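Local coordinates for transcriptional regulator KdgR (Pseudomonas aeruginosa, PDB 5Y6I), which probably binds DNA as a transcriptional regulator of the IclR family, through a helix-turn-helix domain joined to a GAF-like C-terminal domain, at residues A[102-105]-A[111-114]; A[115-120]-A[153-158]; A[214-217]-A[223-226]. One frame throughout, in Å; residues are numbered along the deposited sequence.

Contact 1. Residues A[102-105]-A[111-114]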
loop_
_atom_site.group_PDB
_atom_site.type_symbol
_atom_site.label_atom_id
_atom_site.label_comp_id
_atom_site.label_asym_id
_atom_site.label_seq_id
_atom_site.Cartn_x
_atom_site.Cartn_y
_atom_site.Cartn_z
ATOM N N ALA A 102 -20.408 -3.048 10.705
ATOM C CA ALA A 102 -21.707 -3.567 11.096
ATOM C C ALA A 102 -21.672 -4.125 12.513
ATOM O O ALA A 102 -22.654 -4.017 13.261
ATOM C CB ALA A 102 -22.141 -4.627 10.093
ATOM N N GLU A 103 -20.541 -4.711 12.905
ATOM C CA GLU A 103 -20.403 -5.182 14.275
ATOM C C GLU A 103 -20.375 -4.012 15.247
ATOM O O GLU A 103 -21.041 -4.054 16.286
ATOM C CB GLU A 103 -19.152 -6.055 14.399
ATOM C CG GLU A 103 -19.131 -7.153 13.320
ATOM C CD GLU A 103 -17.908 -8.074 13.352
ATOM O OE1 GLU A 103 -18.103 -9.308 13.397
ATOM O OE2 GLU A 103 -16.760 -7.574 13.305
ATOM N N LEU A 104 -19.649 -2.942 14.913
ATOM C CA LEU A 104 -19.614 -1.800 15.815
ATOM C C LEU A 104 -20.995 -1.186 15.944
ATOM O O LEU A 104 -21.397 -0.753 17.029
ATOM C CB LEU A 104 -18.621 -0.754 15.324
ATOM C CG LEU A 104 -18.464 0.421 16.296
ATOM C CD1 LEU A 104 -17.710 -0.028 17.533
ATOM C CD2 LEU A 104 -17.744 1.579 15.627
ATOM N N ARG A 105 -21.746 -1.150 14.844
ATOM C CA ARG A 105 -23.117 -0.673 14.936
ATOM C C ARG A 105 -23.926 -1.534 15.897
ATOM O O ARG A 105 -24.696 -1.013 16.705
ATOM C CB ARG A 105 -23.751 -0.648 13.544
ATOM C CG ARG A 105 -25.175 -0.093 13.496
ATOM C CD ARG A 105 -26.164 -1.230 13.585
ATOM N NE ARG A 105 -25.690 -2.458 12.926
ATOM C CZ ARG A 105 -25.995 -2.814 11.677
ATOM N NH1 ARG A 105 -26.761 -2.023 10.932
ATOM N NH2 ARG A 105 -25.524 -3.952 11.160
ATOM N N THR A 111 -25.629 4.729 14.738
ATOM C CA THR A 111 -25.273 4.744 13.323
ATOM C C THR A 111 -23.776 4.992 13.166
ATOM O O THR A 111 -23.254 6.006 13.643
ATOM C CB THR A 111 -26.097 5.799 12.584
ATOM O OG1 THR A 111 -27.483 5.503 12.768
ATOM C CG2 THR A 111 -25.804 5.770 11.089
ATOM N N CYS A 112 -23.083 4.053 12.518
ATOM C CA CYS A 112 -21.665 4.182 12.186
ATOM C C CYS A 112 -21.517 4.294 10.677
ATOM O O CYS A 112 -22.298 3.694 9.927
ATOM C CB CYS A 112 -20.842 2.987 12.679
ATOM S SG CYS A 112 -21.171 2.527 14.399
ATOM N N PHE A 113 -20.532 5.077 10.232
ATOM C CA PHE A 113 -20.307 5.259 8.803
ATOM C C PHE A 113 -18.815 5.282 8.479
ATOM O O PHE A 113 -17.963 5.535 9.340
ATOM C CB PHE A 113 -20.998 6.531 8.262
ATOM C CG PHE A 113 -20.596 7.833 8.945
ATOM C CD1 PHE A 113 -19.682 8.696 8.351
ATOM C CD2 PHE A 113 -21.220 8.243 10.120
ATOM C CE1 PHE A 113 -19.356 9.925 8.963
ATOM C CE2 PHE A 113 -20.906 9.458 10.733
ATOM C CZ PHE A 113 -19.976 10.297 10.161
ATOM N N LEU A 114 -18.509 4.969 7.223
ATOM C CA LEU A 114 -17.148 5.031 6.707
ATOM C C LEU A 114 -17.074 6.129 5.653
ATOM O O LEU A 114 -17.932 6.208 4.764
ATOM C CB LEU A 114 -16.712 3.692 6.112
ATOM C CG LEU A 114 -15.206 3.510 5.864
ATOM C CD1 LEU A 114 -14.455 3.308 7.178
ATOM C CD2 LEU A 114 -14.969 2.328 4.945
#
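The flat group that Cys112 meets is the peptide linking Leu104 to Arg105: sulfur SG sits almost squarely above its face, 3.7 Å from Arg105 N. Because it approaches over the face, SG lies well off the line of the N-H, and the touch is one of van der Waals contact. Leu104 CD2 also touches the sulfur, at 3.8 Å, with CG close behind it; Arg105 CB comes from the next position of the helix at 4.2 Å. Leu104 holds CG anti to its backbone N (chi1 -176°), which carries the branched end toward the strand, where Val229 and Leu248 also touch it. Cys112 suits the place because a small, polarisable thiol can lie close to the helix backbone.

The guanidinium of Arg105 takes another course. Its chain bends at chi2 and chi3 and leads away from 111-114; NE makes a weak bond to Ala102 O (3.4 Å), while NH1 forms a salt bridge with Glu128 of strand 121-128 and a hydrogen bond to Gln129 O. Between 102-105 and 111-114 the sulfur therefore meets a backbone amide face and aliphatic carbons. Such chemistry implies a contact resting on van der Waals fit and burial, while Arg105 spends its polar end on Glu128 and Gln129.

Contact 2. Residues A[115-120]-A[153-158]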
loop_
_atom_site.group_PDB
_atom_site.type_symbol
_atom_site.label_atom_id
_atom_site.label_comp_id
_atom_site.label_asym_id
_atom_site.label_seq_id
_atom_site.Cartn_x
_atom_site.Cartn_y
_atom_site.Cartn_z
ATOM N N ALA A 115 -16.067 6.984 5.777
ATOM C CA ALA A 115 -15.800 8.028 4.807
ATOM C C ALA A 115 -14.375 7.893 4.304
ATOM O O ALA A 115 -13.478 7.480 5.045
ATOM C CB ALA A 115 -16.000 9.411 5.404
ATOM N N VAL A 116 -14.184 8.237 3.030
ATOM C CA VAL A 116 -12.868 8.338 2.408
ATOM C C VAL A 116 -12.702 9.748 1.859
ATOM O O VAL A 116 -13.648 10.532 1.809
ATOM C CB VAL A 116 -12.670 7.304 1.286
ATOM C CG1 VAL A 116 -12.947 5.865 1.807
ATOM C CG2 VAL A 116 -13.568 7.671 0.089
ATOM N N TRP A 117 -11.483 10.059 1.427
ATOM C CA TRP A 117 -11.135 11.406 0.979
ATOM C C TRP A 117 -11.256 11.494 -0.539
ATOM O O TRP A 117 -10.556 10.784 -1.271
ATOM C CB TRP A 117 -9.728 11.777 1.448
ATOM C CG TRP A 117 -9.295 13.154 1.096
ATOM C CD1 TRP A 117 -8.462 13.532 0.065
ATOM C CD2 TRP A 117 -9.711 14.366 1.734
ATOM N NE1 TRP A 117 -8.299 14.895 0.063
ATOM C CE2 TRP A 117 -9.057 15.434 1.072
ATOM C CE3 TRP A 117 -10.536 14.651 2.819
ATOM C CZ2 TRP A 117 -9.220 16.764 1.457
ATOM C CZ3 TRP A 117 -10.698 15.977 3.202
ATOM C CH2 TRP A 117 -10.051 17.015 2.517
ATOM N N GLY A 118 -12.161 12.353 -1.010
ATOM C CA GLY A 118 -12.410 12.516 -2.419
ATOM C C GLY A 118 -12.132 13.942 -2.851
ATOM O O GLY A 118 -11.770 14.801 -2.051
ATOM N N ASN A 119 -12.334 14.217 -4.127
ATOM C CA ASN A 119 -12.094 15.551 -4.640
ATOM C C ASN A 119 -12.797 16.685 -3.894
ATOM O O ASN A 119 -12.468 17.837 -4.101
ATOM C CB ASN A 119 -12.445 15.625 -6.104
ATOM C CG ASN A 119 -13.871 15.295 -6.356
ATOM O OD1 ASN A 119 -14.580 14.906 -5.451
ATOM N ND2 ASN A 119 -14.302 15.446 -7.586
ATOM N N ARG A 120 -13.765 16.382 -3.046
ATOM C CA ARG A 120 -14.428 17.432 -2.296
ATOM C C ARG A 120 -14.314 17.246 -0.825
ATOM O O ARG A 120 -15.020 17.894 -0.088
ATOM C CB ARG A 120 -15.901 17.531 -2.632
ATOM C CG ARG A 120 -16.205 17.719 -4.098
ATOM C CD ARG A 120 -15.906 19.122 -4.579
ATOM N NE ARG A 120 -15.862 19.177 -6.038
ATOM C CZ ARG A 120 -14.828 19.624 -6.741
ATOM N NH1 ARG A 120 -13.745 20.063 -6.120
ATOM N NH2 ARG A 120 -14.873 19.629 -8.065
ATOM N N LEU A 153 -12.543 16.692 10.663
ATOM C CA LEU A 153 -11.426 17.085 11.519
ATOM C C LEU A 153 -10.356 16.000 11.580
ATOM O O LEU A 153 -9.159 16.309 11.579
ATOM C CB LEU A 153 -11.917 17.446 12.922
ATOM C CG LEU A 153 -12.829 18.677 13.015
ATOM C CD1 LEU A 153 -12.675 19.409 14.341
ATOM C CD2 LEU A 153 -12.550 19.631 11.885
ATOM N N VAL A 154 -10.755 14.726 11.630
ATOM C CA VAL A 154 -9.753 13.665 11.634
ATOM C C VAL A 154 -8.941 13.708 10.346
ATOM O O VAL A 154 -7.708 13.673 10.373
ATOM C CB VAL A 154 -10.395 12.285 11.842
ATOM C CG1 VAL A 154 -9.281 11.191 11.745
ATOM C CG2 VAL A 154 -11.130 12.222 13.178
ATOM N N PHE A 155 -9.618 13.813 9.201
ATOM C CA PHE A 155 -8.918 14.022 7.937
ATOM C C PHE A 155 -7.897 15.165 8.047
ATOM O O PHE A 155 -6.694 14.963 7.846
ATOM C CB PHE A 155 -9.939 14.284 6.818
ATOM C CG PHE A 155 -10.584 13.016 6.245
ATOM C CD1 PHE A 155 -9.811 11.969 5.778
ATOM C CD2 PHE A 155 -11.969 12.886 6.172
ATOM C CE1 PHE A 155 -10.394 10.821 5.241
ATOM C CE2 PHE A 155 -12.565 11.729 5.645
ATOM C CZ PHE A 155 -11.766 10.701 5.175
ATOM N N ALA A 156 -8.351 16.369 8.405
ATOM C CA ALA A 156 -7.418 17.483 8.549
ATOM C C ALA A 156 -6.301 17.155 9.524
ATOM O O ALA A 156 -5.170 17.637 9.365
ATOM C CB ALA A 156 -8.150 18.742 9.017
ATOM N N ALA A 157 -6.596 16.354 10.544
ATOM C CA ALA A 157 -5.563 16.055 11.524
ATOM C C ALA A 157 -4.468 15.184 10.925
ATOM O O ALA A 157 -3.297 15.334 11.285
ATOM C CB ALA A 157 -6.176 15.375 12.748
ATOM N N PHE A 158 -4.821 14.291 9.994
ATOM C CA PHE A 158 -3.901 13.258 9.563
ATOM C C PHE A 158 -3.412 13.387 8.127
ATOM O O PHE A 158 -2.323 12.894 7.833
ATOM C CB PHE A 158 -4.538 11.883 9.775
ATOM C CG PHE A 158 -4.639 11.499 11.217
ATOM C CD1 PHE A 158 -5.731 11.883 11.977
ATOM C CD2 PHE A 158 -3.606 10.811 11.835
ATOM C CE1 PHE A 158 -5.815 11.552 13.318
ATOM C CE2 PHE A 158 -3.682 10.481 13.180
ATOM C CZ PHE A 158 -4.794 10.853 13.923
#
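Phe155 points from helix 150-158 toward strand 111-118, and the indole of Trp117 reaches back past it in the opposite direction, so that the two aromatic side chains lie alongside each other. Trp117 CE3 stands over one face of the phenyl ring, displaced toward its rim, 3.8 Å from Phe155 CG. The planes are inclined at 54° with centroids 5.4 Å apart (six-membered ring to phenyl), an oblique pairing that is neither a stack nor a T-shape. The methylene carbons join in: Trp117 CB lies 4.0 Å from Phe155 CE1, while Phe155 CB adjoins the indole's CE3 and CZ3.

With chi1 at -177° Trp117 turns its indole beside its own carbonyl carbon, alongside the phenyl ring. The far end of the phenyl ring goes deeper, to the strand's backbone. Phe155 CZ is 3.7 Å from Ala115 O, which sits at the ring edge near its plane, and 3.6 Å from Val116 C. Ala115 CB meets Phe155 CE2 at 4.2 Å; its small methyl leaves the phenyl ring able to come down to the strand, whereas Val116 turns its side chain away. Val226 touches Phe155 as well. Tryptophan suits its place because its broad indole can touch Phe155, Glu163 and Leu167 of helix 162-171, and Val131 of the second subunit at once.

The short axes pass 10.2 Å apart, crossing at -58°. A helix packed on a face of an antiparallel sheet is consistent with the GAF-like fold expected of the IclR C-terminal domain; here the layer is filled by an aromatic pair.

Contact 3. Residues A[214-217]-A[223-226]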
loop_
_atom_site.group_PDB
_atom_site.type_symbol
_atom_site.label_atom_id
_atom_site.label_comp_id
_atom_site.label_asym_id
_atom_site.label_seq_id
_atom_site.Cartn_x
_atom_site.Cartn_y
_atom_site.Cartn_z
ATOM N N ALA A 214 -12.565 8.273 14.217
ATOM C CA ALA A 214 -11.214 7.752 14.287
ATOM C C ALA A 214 -10.748 7.389 12.887
ATOM O O ALA A 214 -11.567 7.066 12.017
ATOM C CB ALA A 214 -11.122 6.512 15.186
ATOM N N PRO A 215 -9.445 7.443 12.641
ATOM C CA PRO A 215 -8.919 7.143 11.310
ATOM C C PRO A 215 -8.513 5.686 11.134
ATOM O O PRO A 215 -8.140 4.990 12.087
ATOM C CB PRO A 215 -7.681 8.045 11.221
ATOM C CG PRO A 215 -7.193 8.106 12.657
ATOM C CD PRO A 215 -8.454 8.111 13.503
ATOM N N VAL A 216 -8.552 5.255 9.869
ATOM C CA VAL A 216 -8.143 3.917 9.442
ATOM C C VAL A 216 -6.958 4.035 8.483
ATOM O O VAL A 216 -7.012 4.804 7.513
ATOM C CB VAL A 216 -9.310 3.164 8.778
ATOM C CG1 VAL A 216 -8.874 1.771 8.372
ATOM C CG2 VAL A 216 -10.562 3.146 9.719
ATOM N N PHE A 217 -5.905 3.258 8.741
ATOM C CA PHE A 217 -4.633 3.343 8.032
ATOM C C PHE A 217 -4.400 2.112 7.166
ATOM O O PHE A 217 -4.863 1.014 7.488
ATOM C CB PHE A 217 -3.473 3.466 9.018
ATOM C CG PHE A 217 -3.590 4.634 9.944
ATOM C CD1 PHE A 217 -3.248 5.911 9.515
ATOM C CD2 PHE A 217 -4.050 4.469 11.238
ATOM C CE1 PHE A 217 -3.363 7.008 10.376
ATOM C CE2 PHE A 217 -4.167 5.558 12.101
ATOM C CZ PHE A 217 -3.822 6.821 11.673
ATOM N N VAL A 223 -3.704 7.412 5.422
ATOM C CA VAL A 223 -5.082 7.414 5.883
ATOM C C VAL A 223 -5.943 6.794 4.797
ATOM O O VAL A 223 -6.007 7.303 3.672
ATOM C CB VAL A 223 -5.553 8.827 6.242
ATOM C CG1 VAL A 223 -7.007 8.786 6.666
ATOM C CG2 VAL A 223 -4.707 9.359 7.360
ATOM N N ALA A 224 -6.588 5.676 5.125
ATOM C CA ALA A 224 -7.428 4.944 4.187
ATOM C C ALA A 224 -8.860 5.438 4.226
ATOM O O ALA A 224 -9.503 5.587 3.179
ATOM C CB ALA A 224 -7.409 3.444 4.513
ATOM N N ALA A 225 -9.353 5.690 5.431
ATOM C CA ALA A 225 -10.729 6.089 5.665
ATOM C C ALA A 225 -10.817 6.686 7.064
ATOM O O ALA A 225 -9.836 6.715 7.817
ATOM C CB ALA A 225 -11.684 4.902 5.504
ATOM N N VAL A 226 -12.010 7.191 7.392
ATOM C CA VAL A 226 -12.375 7.592 8.742
ATOM C C VAL A 226 -13.663 6.869 9.092
ATOM O O VAL A 226 -14.576 6.778 8.262
ATOM C CB VAL A 226 -12.550 9.116 8.869
ATOM C CG1 VAL A 226 -12.896 9.512 10.327
ATOM C CG2 VAL A 226 -11.289 9.815 8.420
#
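Val216 and Ala225 form an antiparallel hydrogen-bonded pair, yet the carbonyl of Val216 serves two donors. Val216 N donates a hydrogen bond to Ala225 O (2.8 Å), the donor standing above that carbonyl's plane. In return Val216 O accepts from Ala224 N at 2.6 Å, in the carbonyl plane, and from Ala225 N at 3.3 Å, tilted 26° from it. Two consecutive residues thus face one: a classic beta bulge, which shifts the register by one residue. Ala224 accommodates the extra residue with near-helical backbone angles (phi/psi -89°/-42°), and its small methyl fits beside Val216 O.

Next along, Pro215 and Val226 make a non-hydrogen-bonded pair. Proline suits it, for the position asks no N-H of it toward this neighbour, and Val226 N bonds instead to Ala115 on the strand beyond. Val226 CA points a C-H at Ala214 O, 3.4 Å away. Past the bulge Phe217 N is satisfied by Ser256 OG of helix 244-258, while Phe217 CE1 touches Val223 CG2 (4.1 Å) obliquely. Val216, Val223 and Val226, beta-branched, favour extended backbone; Val216 packs CB against Ala225 CB at 4.4 Å.

The chemistry is backbone bonding clothed in aliphatic carbon: within the hairpin 209-217/223-232 the doubly used carbonyl lets the bulge keep both of its amides bonded despite the one-residue shift.

All three contacts belong to one five-stranded antiparallel sheet and its helices. Contacts 1 and 2 divide strand 111-118 between them, the first meeting helix 93-108 and the second helix 150-158; contact 3 is the hairpin whose strand 223-232 lies next to strand 111-118. Contact 3 is nearest the chain's centre and buried, contact 1 is buried though farther out, and contact 2 is partly exposed and reaches the second subunit. Leu114 CD1 joins contact 1 to Ala225 CB (3.6 Å), and Phe158 CB ties contact 2 to Val223 CG2 (3.5 Å). Here the strand pair of contact 3 is held by backbone bonds, contact 1 by sulfur and aliphatic packing, contact 2 by an aromatic pair.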